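Long-range contacts in MIP07328p (PDB 6FKK), which probably acts as a chemorepellent axon guidance cue, signalling between cells by binding semaphorin receptors through its extracellular sema domain: residues K43-N48 with I57-W62; Y27-D32 with Y85-A90; D35-V40 with N48-G53; R108-T113 with S136-A141. All blocks are in the same frame, centred on the assembly; numbering follows the deposited sequence.

Interaction 1 (K43-N48 with I57-W62); sequences KDVIYN and IARLEW. With NAG (2-acetamido-2-deoxy-beta-D-glucopyranose), chain C.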
# COMPACT_ATOMS: atom_id res chain seq x y z
N LYS A 43 11.75 16.15 -6.58
CA LYS A 43 12.79 16.43 -7.57
C LYS A 43 13.89 17.25 -6.91
O LYS A 43 13.66 18.39 -6.49
CB LYS A 43 12.21 17.16 -8.77
CG LYS A 43 13.26 17.61 -9.78
CD LYS A 43 12.62 18.25 -11.00
CE LYS A 43 11.78 19.45 -10.63
NZ LYS A 43 11.29 20.18 -11.84
N ASP A 44 15.08 16.65 -6.79
CA ASP A 44 16.28 17.32 -6.30
C ASP A 44 16.20 17.71 -4.83
O ASP A 44 17.19 18.19 -4.26
CB ASP A 44 16.59 18.56 -7.15
CG ASP A 44 16.96 18.21 -8.58
OD1 ASP A 44 17.48 17.10 -8.82
OD2 ASP A 44 16.74 19.06 -9.48
N VAL A 45 15.05 17.52 -4.19
CA VAL A 45 14.84 17.96 -2.82
C VAL A 45 14.07 16.89 -2.06
O VAL A 45 13.27 16.14 -2.64
CB VAL A 45 14.08 19.31 -2.74
CG1 VAL A 45 14.06 19.84 -1.32
CG2 VAL A 45 14.70 20.35 -3.68
N ILE A 46 14.32 16.81 -0.75
CA ILE A 46 13.48 16.08 0.19
C ILE A 46 13.06 17.06 1.28
O ILE A 46 13.90 17.83 1.78
CB ILE A 46 14.18 14.85 0.77
CG1 ILE A 46 13.29 14.14 1.79
CG2 ILE A 46 15.52 15.23 1.40
CD1 ILE A 46 13.91 12.91 2.40
N TYR A 47 11.78 17.06 1.63
CA TYR A 47 11.19 18.05 2.51
C TYR A 47 10.77 17.43 3.83
O TYR A 47 10.18 16.34 3.86
CB TYR A 47 9.98 18.73 1.86
CG TYR A 47 10.26 19.38 0.52
CD1 TYR A 47 10.14 18.66 -0.66
CD2 TYR A 47 10.62 20.72 0.44
CE1 TYR A 47 10.38 19.26 -1.89
CE2 TYR A 47 10.87 21.32 -0.78
CZ TYR A 47 10.75 20.59 -1.94
OH TYR A 47 10.99 21.18 -3.16
N ASN A 48 11.06 18.13 4.93
CA ASN A 48 10.54 17.81 6.26
C ASN A 48 9.39 18.78 6.52
O ASN A 48 9.62 19.98 6.69
CB ASN A 48 11.63 17.91 7.32
CG ASN A 48 11.22 17.31 8.67
OD1 ASN A 48 10.11 16.80 8.81
ND2 ASN A 48 12.12 17.37 9.65
N ILE A 57 9.61 22.63 7.49
CA ILE A 57 10.49 22.77 8.65
C ILE A 57 11.96 22.64 8.25
O ILE A 57 12.77 23.52 8.55
CB ILE A 57 10.12 21.74 9.75
CG1 ILE A 57 8.73 22.03 10.29
CG2 ILE A 57 11.16 21.77 10.87
CD1 ILE A 57 8.58 23.41 10.91
N ALA A 58 12.32 21.56 7.56
CA ALA A 58 13.69 21.30 7.16
C ALA A 58 13.73 20.87 5.70
O ALA A 58 12.86 20.13 5.24
CB ALA A 58 14.35 20.23 8.03
N ARG A 59 14.75 21.33 4.98
CA ARG A 59 14.92 21.05 3.56
C ARG A 59 16.32 20.52 3.30
O ARG A 59 17.30 21.08 3.81
CB ARG A 59 14.67 22.30 2.71
CG ARG A 59 15.00 22.12 1.24
CD ARG A 59 14.66 23.36 0.43
NE ARG A 59 13.30 23.83 0.70
CZ ARG A 59 12.65 24.69 -0.07
NH1 ARG A 59 11.42 25.07 0.25
NH2 ARG A 59 13.22 25.17 -1.16
N LEU A 60 16.41 19.45 2.52
CA LEU A 60 17.69 18.90 2.09
C LEU A 60 17.68 18.81 0.57
O LEU A 60 16.84 18.10 -0.00
CB LEU A 60 17.93 17.52 2.72
CG LEU A 60 19.36 16.98 2.84
CD1 LEU A 60 19.40 15.84 3.84
CD2 LEU A 60 19.91 16.52 1.50
N GLU A 61 18.59 19.53 -0.08
CA GLU A 61 18.65 19.59 -1.53
C GLU A 61 19.80 18.74 -2.05
O GLU A 61 20.88 18.69 -1.45
CB GLU A 61 18.80 21.04 -2.01
CG GLU A 61 17.55 21.88 -1.81
CD GLU A 61 17.69 23.29 -2.35
OE1 GLU A 61 18.82 23.83 -2.34
OE2 GLU A 61 16.68 23.87 -2.79
N TRP A 62 19.57 18.09 -3.19
CA TRP A 62 20.53 17.16 -3.77
C TRP A 62 20.32 17.15 -5.27
O TRP A 62 19.29 16.67 -5.75
CB TRP A 62 20.36 15.76 -3.17
CG TRP A 62 21.38 14.76 -3.59
CD1 TRP A 62 22.41 14.94 -4.47
CD2 TRP A 62 21.48 13.40 -3.14
NE1 TRP A 62 23.13 13.78 -4.60
CE2 TRP A 62 22.58 12.82 -3.79
CE3 TRP A 62 20.73 12.62 -2.25
CZ2 TRP A 62 22.96 11.50 -3.58
CZ3 TRP A 62 21.11 11.31 -2.04
CH2 TRP A 62 22.22 10.76 -2.70
C1 NAG C . 11.83 16.83 10.96
C2 NAG C . 12.98 16.05 11.56
C3 NAG C . 12.58 15.47 12.91
C4 NAG C . 12.18 16.61 13.85
C5 NAG C . 11.16 17.57 13.22
C6 NAG C . 11.08 18.87 13.99
C7 NAG C . 13.25 13.87 10.26
C8 NAG C . 11.87 13.42 10.66
N2 NAG C . 13.67 15.08 10.70
O3 NAG C . 13.69 14.77 13.46
O4 NAG C . 11.62 16.07 15.04
O5 NAG C . 11.47 17.93 11.86
O6 NAG C . 12.34 19.25 14.52
O7 NAG C . 13.98 13.16 9.56
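Ile46 and Leu60 exchange both of their backbone hydrogen bonds, with Ile46 N 2.9 Å from Leu60 O and the N-H almost straight at 171°. Two residues on, Asn48 O takes two N-H groups: Ile57 N, 2.8 Å from Asn48 O, arrives nearly along the C=O axis, while Ala58 N sits on a lone pair. Ile57 and Ala58 thus face Asn48 together, a classic beta bulge. On the face carrying Val45, Tyr47, Arg59 and Glu61, Val45 is the wedge. Its CG1 lies 3.6 Å from Arg59 CG and also over one face of the Tyr47 ring, while Val45 CG2 runs alongside Glu61 CG at 3.7 Å. An alanine here would probably loosen the aliphatic parts of Arg59 and Glu61 and leave the Tyr47 ring less firmly seated, since both methyls go. Arg59 bends at chi3 (-50°), which brings Tyr47 CE2 over one face of its guanidinium with the two planes 79° apart; Glu56 holds the charge in a salt bridge. On the reverse face Ile46 CG2 meets Leu60 CB at 3.6 Å, and Asn48 ND2 carries the N-linked sugar at C1. Outside the pair, His83 and the backbone N of Asn84 fix the Asp44 carboxylate. The outer hairpin of this propeller blade is therefore knit by main-chain bonds, with one face left to greasy packing on Leu86 and Leu99 and to the glycan.

Interaction 2 (Y27-D32 with Y85-A90); sequences YFKILD and YLRVYA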
# COMPACT_ATOMS: atom_id res chain seq x y z
N TYR A 27 6.89 15.53 -8.78
CA TYR A 27 6.58 14.12 -8.55
C TYR A 27 6.89 13.73 -7.10
O TYR A 27 7.86 13.03 -6.79
CB TYR A 27 7.34 13.22 -9.53
CG TYR A 27 6.83 13.30 -10.95
CD1 TYR A 27 5.58 12.79 -11.28
CD2 TYR A 27 7.59 13.86 -11.96
CE1 TYR A 27 5.10 12.85 -12.57
CE2 TYR A 27 7.13 13.92 -13.26
CZ TYR A 27 5.88 13.42 -13.56
OH TYR A 27 5.41 13.48 -14.85
N PHE A 28 6.03 14.22 -6.20
CA PHE A 28 6.20 13.98 -4.78
C PHE A 28 6.03 12.50 -4.44
O PHE A 28 5.30 11.76 -5.12
CB PHE A 28 5.21 14.81 -3.97
CG PHE A 28 5.56 16.27 -3.88
CD1 PHE A 28 6.87 16.69 -3.92
CD2 PHE A 28 4.56 17.23 -3.76
CE1 PHE A 28 7.20 18.03 -3.85
CE2 PHE A 28 4.88 18.57 -3.68
CZ PHE A 28 6.20 18.97 -3.73
N LYS A 29 6.71 12.07 -3.38
CA LYS A 29 6.60 10.71 -2.86
C LYS A 29 6.86 10.75 -1.36
O LYS A 29 7.86 11.33 -0.93
CB LYS A 29 7.58 9.76 -3.55
CG LYS A 29 7.71 8.39 -2.89
CD LYS A 29 6.56 7.47 -3.25
CE LYS A 29 6.74 6.10 -2.59
NZ LYS A 29 8.04 5.47 -2.94
N ILE A 30 5.97 10.14 -0.59
CA ILE A 30 6.11 10.12 0.86
C ILE A 30 7.13 9.05 1.24
O ILE A 30 7.01 7.89 0.82
CB ILE A 30 4.76 9.86 1.54
CG1 ILE A 30 3.77 10.98 1.21
CG2 ILE A 30 4.93 9.75 3.05
CD1 ILE A 30 4.20 12.35 1.70
N LEU A 31 8.13 9.43 2.03
CA LEU A 31 9.20 8.53 2.44
C LEU A 31 9.10 8.08 3.89
O LEU A 31 9.49 6.96 4.20
CB LEU A 31 10.57 9.18 2.20
CG LEU A 31 10.86 9.59 0.76
CD1 LEU A 31 12.27 10.12 0.62
CD2 LEU A 31 10.63 8.42 -0.19
N ASP A 32 8.59 8.93 4.77
CA ASP A 32 8.41 8.57 6.17
C ASP A 32 7.41 9.54 6.79
O ASP A 32 7.38 10.72 6.43
CB ASP A 32 9.74 8.62 6.94
CG ASP A 32 9.62 8.08 8.36
OD1 ASP A 32 9.44 6.85 8.51
OD2 ASP A 32 9.70 8.88 9.31
N TYR A 85 15.38 12.47 -8.30
CA TYR A 85 14.18 12.25 -7.51
C TYR A 85 14.53 11.33 -6.34
O TYR A 85 14.87 10.16 -6.55
CB TYR A 85 13.07 11.65 -8.37
CG TYR A 85 12.62 12.54 -9.50
CD1 TYR A 85 13.26 12.51 -10.74
CD2 TYR A 85 11.55 13.41 -9.34
CE1 TYR A 85 12.85 13.32 -11.77
CE2 TYR A 85 11.14 14.23 -10.38
CZ TYR A 85 11.79 14.18 -11.59
OH TYR A 85 11.37 14.99 -12.62
N LEU A 86 14.46 11.86 -5.12
CA LEU A 86 14.76 11.06 -3.95
C LEU A 86 13.61 10.10 -3.67
O LEU A 86 12.44 10.51 -3.65
CB LEU A 86 15.02 11.96 -2.73
CG LEU A 86 16.40 12.62 -2.67
CD1 LEU A 86 16.50 13.83 -3.58
CD2 LEU A 86 16.74 13.00 -1.24
N ARG A 87 13.94 8.83 -3.45
CA ARG A 87 12.93 7.79 -3.36
C ARG A 87 13.14 6.79 -2.23
O ARG A 87 12.28 5.93 -2.03
CB ARG A 87 12.84 7.02 -4.69
CG ARG A 87 12.17 7.79 -5.81
CD ARG A 87 10.68 7.94 -5.55
NE ARG A 87 10.00 8.63 -6.64
CZ ARG A 87 9.73 9.93 -6.65
NH1 ARG A 87 10.10 10.69 -5.63
NH2 ARG A 87 9.10 10.47 -7.69
N VAL A 88 14.25 6.87 -1.49
CA VAL A 88 14.55 5.89 -0.44
C VAL A 88 15.06 6.63 0.78
O VAL A 88 16.05 7.36 0.70
CB VAL A 88 15.58 4.84 -0.90
CG1 VAL A 88 15.92 3.90 0.25
CG2 VAL A 88 15.06 4.06 -2.09
N TYR A 89 14.40 6.43 1.92
CA TYR A 89 14.84 6.96 3.20
C TYR A 89 14.78 5.87 4.26
O TYR A 89 13.84 5.07 4.28
CB TYR A 89 14.00 8.16 3.65
CG TYR A 89 14.16 8.49 5.12
CD1 TYR A 89 15.29 9.14 5.59
CD2 TYR A 89 13.17 8.14 6.04
CE1 TYR A 89 15.44 9.43 6.94
CE2 TYR A 89 13.32 8.43 7.39
CZ TYR A 89 14.45 9.08 7.83
OH TYR A 89 14.60 9.37 9.17
N ALA A 90 15.77 5.85 5.14
CA ALA A 90 15.81 4.89 6.24
C ALA A 90 16.67 5.45 7.35
O ALA A 90 17.75 5.99 7.10
CB ALA A 90 16.34 3.53 5.77
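Two neighbouring blades of the sema beta-propeller meet here through their first strands, 29-33 and 86-91, which run almost parallel (12°) with axes 6.8 Å apart at closest. No backbone hydrogen bond crosses between the segments, so side chains, one of them bonding a backbone carbonyl, make the join. The tight part centres on buried Arg87 and Tyr85. The Arg87 chain turns at chi2 (-70°) and carries the guanidinium to the neighbouring blade, where Arg87 NH2 bonds Tyr27 O at 3.0 Å, the donor lying above the carbonyl plane. Arg87 NH1 doubles back to Leu86 O at 3.1 Å; weak bonds run from NH1 to Gly41 O and from NH2 to Pro149 O. A leucine here would probably leave Tyr27 O without this donor and weaken the polar tie between the blades, since every N-H of the group is removed. One face of the guanidinium takes Lys29 CB, 3.4 Å from Arg87 NH1. Lys29 NZ, at the end of a chain bent at chi2 and chi4, lies 5.2 Å from Arg87 NE, and the two like charges do not touch. The edge of the Tyr27 ring comes to Tyr85, Tyr27 CD2 lying 3.9 Å from Tyr85 CE2, while Tyr85 OH is spoken for by Trp80 O. Leu31 fills the middle of the interface: its CD2 presses on Arg87 O at 3.5 Å, and its CB and CD1 meet Tyr89 CB. The far end is thinner, and there the Tyr89 side chain also touches a glycan sugar. Asp32 contributes just an oblique brush, its CB lying 3.6 Å from Tyr89 CD2.

Interaction 3 (D35-V40 with N48-G53); sequences DEFVLV and NVSLNG. With NAG (2-acetamido-2-deoxy-beta-D-glucopyranose), chain C.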
# COMPACT_ATOMS: atom_id res chain seq x y z
N ASP A 35 2.57 11.12 13.25
CA ASP A 35 1.44 11.99 13.53
C ASP A 35 1.78 13.47 13.48
O ASP A 35 0.86 14.30 13.46
CB ASP A 35 0.83 11.66 14.90
CG ASP A 35 -0.35 10.71 14.80
OD1 ASP A 35 -0.75 10.36 13.67
OD2 ASP A 35 -0.89 10.33 15.86
N GLU A 36 3.06 13.84 13.44
CA GLU A 36 3.45 15.24 13.52
C GLU A 36 4.31 15.72 12.36
O GLU A 36 4.18 16.88 11.97
CB GLU A 36 4.21 15.50 14.84
CG GLU A 36 3.37 15.24 16.08
CD GLU A 36 4.16 15.38 17.36
OE1 GLU A 36 5.40 15.55 17.28
OE2 GLU A 36 3.55 15.32 18.45
N PHE A 37 5.17 14.87 11.80
CA PHE A 37 6.05 15.27 10.71
C PHE A 37 6.05 14.21 9.62
O PHE A 37 5.87 13.02 9.89
CB PHE A 37 7.48 15.52 11.22
CG PHE A 37 7.58 16.68 12.18
CD1 PHE A 37 7.79 17.96 11.71
CD2 PHE A 37 7.44 16.48 13.54
CE1 PHE A 37 7.88 19.03 12.58
CE2 PHE A 37 7.53 17.54 14.42
CZ PHE A 37 7.74 18.81 13.94
N VAL A 38 6.26 14.66 8.39
CA VAL A 38 6.24 13.79 7.22
C VAL A 38 7.37 14.19 6.28
O VAL A 38 7.67 15.38 6.13
CB VAL A 38 4.87 13.85 6.50
CG1 VAL A 38 4.58 15.26 6.02
CG2 VAL A 38 4.82 12.86 5.35
N LEU A 39 8.01 13.20 5.67
CA LEU A 39 9.09 13.41 4.72
C LEU A 39 8.56 13.21 3.30
O LEU A 39 7.84 12.23 3.04
CB LEU A 39 10.26 12.46 4.98
CG LEU A 39 11.33 12.90 5.99
CD1 LEU A 39 10.75 13.08 7.38
CD2 LEU A 39 12.48 11.90 6.00
N VAL A 40 8.91 14.12 2.40
CA VAL A 40 8.43 14.10 1.03
C VAL A 40 9.64 14.09 0.10
O VAL A 40 10.35 15.09 -0.01
CB VAL A 40 7.52 15.30 0.72
CG1 VAL A 40 6.97 15.20 -0.69
CG2 VAL A 40 6.38 15.37 1.73
N ASN A 48 11.06 18.13 4.93
CA ASN A 48 10.54 17.81 6.26
C ASN A 48 9.39 18.78 6.52
O ASN A 48 9.62 19.98 6.69
CB ASN A 48 11.63 17.91 7.32
CG ASN A 48 11.22 17.31 8.67
OD1 ASN A 48 10.11 16.80 8.81
ND2 ASN A 48 12.12 17.37 9.65
N VAL A 49 8.16 18.27 6.54
CA VAL A 49 6.96 19.10 6.56
C VAL A 49 6.17 18.80 7.82
O VAL A 49 5.85 17.64 8.10
CB VAL A 49 6.10 18.86 5.31
CG1 VAL A 49 4.87 19.74 5.34
CG2 VAL A 49 6.91 19.09 4.05
N SER A 50 5.84 19.85 8.57
CA SER A 50 4.99 19.70 9.74
C SER A 50 3.54 19.52 9.31
O SER A 50 3.09 20.11 8.32
CB SER A 50 5.13 20.91 10.65
OG SER A 50 4.21 20.84 11.73
N LEU A 51 2.80 18.70 10.05
CA LEU A 51 1.45 18.32 9.66
C LEU A 51 0.36 19.25 10.18
O LEU A 51 -0.78 19.16 9.72
CB LEU A 51 1.14 16.89 10.11
CG LEU A 51 1.76 15.77 9.27
CD1 LEU A 51 1.25 14.41 9.71
CD2 LEU A 51 1.47 16.00 7.80
N ASN A 52 0.68 20.14 11.12
CA ASN A 52 -0.36 21.00 11.69
C ASN A 52 -0.81 22.06 10.68
O ASN A 52 -2.00 22.37 10.59
CB ASN A 52 0.13 21.64 12.98
CG ASN A 52 1.34 22.52 12.78
OD1 ASN A 52 2.04 22.41 11.77
ND2 ASN A 52 1.61 23.39 13.74
N GLY A 53 0.13 22.61 9.92
CA GLY A 53 -0.22 23.63 8.94
C GLY A 53 0.39 23.38 7.57
O GLY A 53 0.38 24.27 6.72
C1 NAG C . 11.83 16.83 10.96
C2 NAG C . 12.98 16.05 11.56
C3 NAG C . 12.58 15.47 12.91
C4 NAG C . 12.18 16.61 13.85
C5 NAG C . 11.16 17.57 13.22
C6 NAG C . 11.08 18.87 13.99
C7 NAG C . 13.25 13.87 10.26
C8 NAG C . 11.87 13.42 10.66
N2 NAG C . 13.67 15.08 10.70
O3 NAG C . 13.69 14.77 13.46
O4 NAG C . 11.62 16.07 15.04
O5 NAG C . 11.47 17.93 11.86
O6 NAG C . 12.34 19.25 14.52
O7 NAG C . 13.98 13.16 9.56
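The Phe37 ring is a flat shelf on which the Asn48-linked sugar lies. The C5 atom of the NAG sits 3.5 Å above the ring plane, over its centre, and NAG C6 comes to 3.3 Å from Phe37 CZ, a placement consistent with CH-pi packing. Phe37 gets there by holding CG anti to its carbonyl carbon (chi1 -65°). Ser50 packs obliquely against the ring, its CB 3.8 Å from Phe37 CE1. Farther along the same face Leu39 pushes CD1 up to the acetamido methyl, 3.5 Å from NAG C8, so two bumps of strand 37-41 support the sugar at separate places. On the other face the packing across the pair is aliphatic. Val38 sets CG1 in the crowded position between its backbone N and carbonyl carbon (chi1 61°), and that methyl drops into the hollow bordered by Val49 and Leu51, 3.7 Å from Leu51 CD2; the two side chains cross at about a right angle. Leu51 also spreads its CD1 along Asp35 O. Beneath these shapes Val38 and Val49 exchange backbone bonds, Val49 N being 3.0 Å from Val38 O, and Leu51 N bonds Glu36 O from above the carbonyl plane. Ile30 of the adjoining strand packs on Val38. What results is the middle antiparallel hairpin of a four-stranded propeller blade, glycosylated on one face and packed with valine and leucine on the other.

Interaction 4 (R108-T113 with S136-A141); sequences RCRHYT and SRDVEA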
# COMPACT_ATOMS: atom_id res chain seq x y z
N ARG A 108 22.17 6.57 -6.83
CA ARG A 108 23.20 6.54 -5.81
C ARG A 108 22.53 6.55 -4.44
O ARG A 108 21.37 6.94 -4.30
CB ARG A 108 24.16 7.73 -5.93
CG ARG A 108 24.72 7.96 -7.33
CD ARG A 108 25.86 7.01 -7.64
NE ARG A 108 27.05 7.32 -6.85
CZ ARG A 108 28.24 6.75 -7.03
NH1 ARG A 108 28.40 5.84 -7.99
NH2 ARG A 108 29.26 7.09 -6.26
N CYS A 109 23.28 6.11 -3.43
CA CYS A 109 22.84 6.17 -2.04
C CYS A 109 23.87 6.93 -1.20
O CYS A 109 25.07 6.93 -1.52
CB CYS A 109 22.62 4.78 -1.44
SG CYS A 109 21.16 3.89 -2.04
N ARG A 110 23.40 7.56 -0.14
CA ARG A 110 24.26 8.33 0.75
C ARG A 110 23.87 8.09 2.20
O ARG A 110 22.72 7.77 2.50
CB ARG A 110 24.19 9.84 0.46
CG ARG A 110 25.05 10.32 -0.69
CD ARG A 110 25.02 11.84 -0.76
NE ARG A 110 25.63 12.36 -1.98
CZ ARG A 110 25.57 13.63 -2.36
NH1 ARG A 110 24.92 14.51 -1.61
NH2 ARG A 110 26.16 14.03 -3.48
N HIS A 111 24.84 8.26 3.08
CA HIS A 111 24.63 8.23 4.52
C HIS A 111 24.92 9.62 5.09
O HIS A 111 25.90 10.26 4.70
CB HIS A 111 25.50 7.18 5.20
CG HIS A 111 25.21 5.78 4.77
ND1 HIS A 111 25.57 5.29 3.53
CD2 HIS A 111 24.58 4.76 5.41
CE1 HIS A 111 25.18 4.03 3.43
NE2 HIS A 111 24.58 3.69 4.55
N TYR A 112 24.07 10.07 6.01
CA TYR A 112 24.14 11.42 6.54
C TYR A 112 24.25 11.40 8.06
O TYR A 112 23.95 10.40 8.71
CB TYR A 112 22.93 12.26 6.11
CG TYR A 112 22.96 12.71 4.67
CD1 TYR A 112 22.46 11.90 3.66
CD2 TYR A 112 23.49 13.94 4.32
CE1 TYR A 112 22.49 12.31 2.33
CE2 TYR A 112 23.53 14.36 3.00
CZ TYR A 112 23.02 13.54 2.01
OH TYR A 112 23.05 13.95 0.70
N THR A 113 24.68 12.54 8.60
CA THR A 113 24.78 12.72 10.05
C THR A 113 24.57 14.19 10.42
O THR A 113 25.20 15.07 9.84
CB THR A 113 26.13 12.25 10.59
OG1 THR A 113 26.26 10.84 10.41
CG2 THR A 113 26.25 12.58 12.07
N SER A 136 28.32 11.01 4.88
CA SER A 136 29.19 9.98 5.42
C SER A 136 29.63 8.98 4.36
O SER A 136 30.75 8.47 4.42
CB SER A 136 28.48 9.23 6.56
OG SER A 136 28.15 10.11 7.63
N ARG A 137 28.78 8.71 3.37
CA ARG A 137 29.07 7.71 2.36
C ARG A 137 28.35 8.07 1.07
O ARG A 137 27.37 8.81 1.07
CB ARG A 137 28.66 6.31 2.85
CG ARG A 137 29.12 5.16 1.96
CD ARG A 137 28.76 3.81 2.56
NE ARG A 137 29.08 2.71 1.66
CZ ARG A 137 30.29 2.17 1.54
NH1 ARG A 137 31.30 2.62 2.27
NH2 ARG A 137 30.49 1.17 0.69
N ASP A 138 28.88 7.56 -0.04
CA ASP A 138 28.28 7.74 -1.36
C ASP A 138 28.72 6.57 -2.22
O ASP A 138 29.93 6.38 -2.44
CB ASP A 138 28.71 9.07 -1.99
CG ASP A 138 27.86 9.45 -3.19
OD1 ASP A 138 27.38 8.55 -3.91
OD2 ASP A 138 27.68 10.67 -3.43
N VAL A 139 27.76 5.78 -2.71
CA VAL A 139 28.04 4.54 -3.42
C VAL A 139 26.91 4.28 -4.41
O VAL A 139 25.85 4.90 -4.35
CB VAL A 139 28.20 3.35 -2.44
CG1 VAL A 139 26.84 2.86 -1.95
CG2 VAL A 139 29.02 2.23 -3.06
N GLU A 140 27.16 3.35 -5.33
CA GLU A 140 26.16 2.94 -6.32
C GLU A 140 24.88 2.47 -5.64
O GLU A 140 24.90 1.96 -4.51
CB GLU A 140 26.72 1.82 -7.19
CG GLU A 140 27.27 0.64 -6.39
CD GLU A 140 27.16 -0.68 -7.13
OE1 GLU A 140 26.24 -0.81 -7.97
OE2 GLU A 140 27.98 -1.58 -6.87
N ALA A 141 23.76 2.62 -6.35
CA ALA A 141 22.46 2.15 -5.87
C ALA A 141 21.78 1.24 -6.88
O ALA A 141 20.55 1.11 -6.86
CB ALA A 141 21.55 3.33 -5.53
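Charge dominates one face of this strand pair, where two arginines share Asp138. Asp138 OD1 forms a salt bridge with Arg108 NE at 3.2 Å, plus a weaker bond from Arg108 NH2, and Asp138 OD2 one with Arg110 NE at 3.0 Å. Both NE donors meet the carboxylate from above its plane. Arg108 reaches it by bending at chi2 and chi3 (-80° and -69°), and its guanidinium face lies over the peptide between Val139 and Glu140. Arg110, by contrast, is extended and runs alongside Asp138. Arg110 NH1 hydrogen-bonds Tyr112 OH, 3.0 Å away, which helps fix the rotation of the group, and Trp62 from the preceding blade adds a cation-pi contact. Two guanidinium groups this close would probably favour an ionised Asp138. The main chain supplies the second set of bonds. Cys109 and Val139 pair both ways, with Cys109 N 3.0 Å from Val139 O. At Ser136 and Arg137, which both face His111, a classic beta bulge interrupts the ladder: Ser136 N bonds His111 O, and His111 N bonds Arg137 O. Strands 108-112 and 135-140 are the outer two of a four-stranded propeller blade, and the disulfide from Cys109 to Cys100 ties in the next strand inward. Packing contacts come third. Ala141 CB rests 3.6 Å from Cys109 SG, and the straight chain of Arg137 lies alongside the His111 ring, Arg137 CB 3.3 Å from His111 ND1.

How the interactions relate
Interactions 1 and 3 are successive strand pairs of one propeller blade. They share Asn48 and its glycan, and Tyr47 N lies 2.9 Å from Val40 O between them. Interaction 2 brings that blade's first strand against the next blade: Leu31 N is 3.0 Å from Leu39 O of interaction 3, and Leu31 CD1 is 3.7 Å from Ile46 CD1 of interaction 1. Interaction 4 is the outer edge of the second blade, reached from interaction 1 where Trp62 CZ2 comes 3.2 Å from Arg110 NE. Interactions 3 and 4 do not touch, their centres about 24 Å apart. The blades therefore meet through interaction 2 near the inside and through Trp62 farther out.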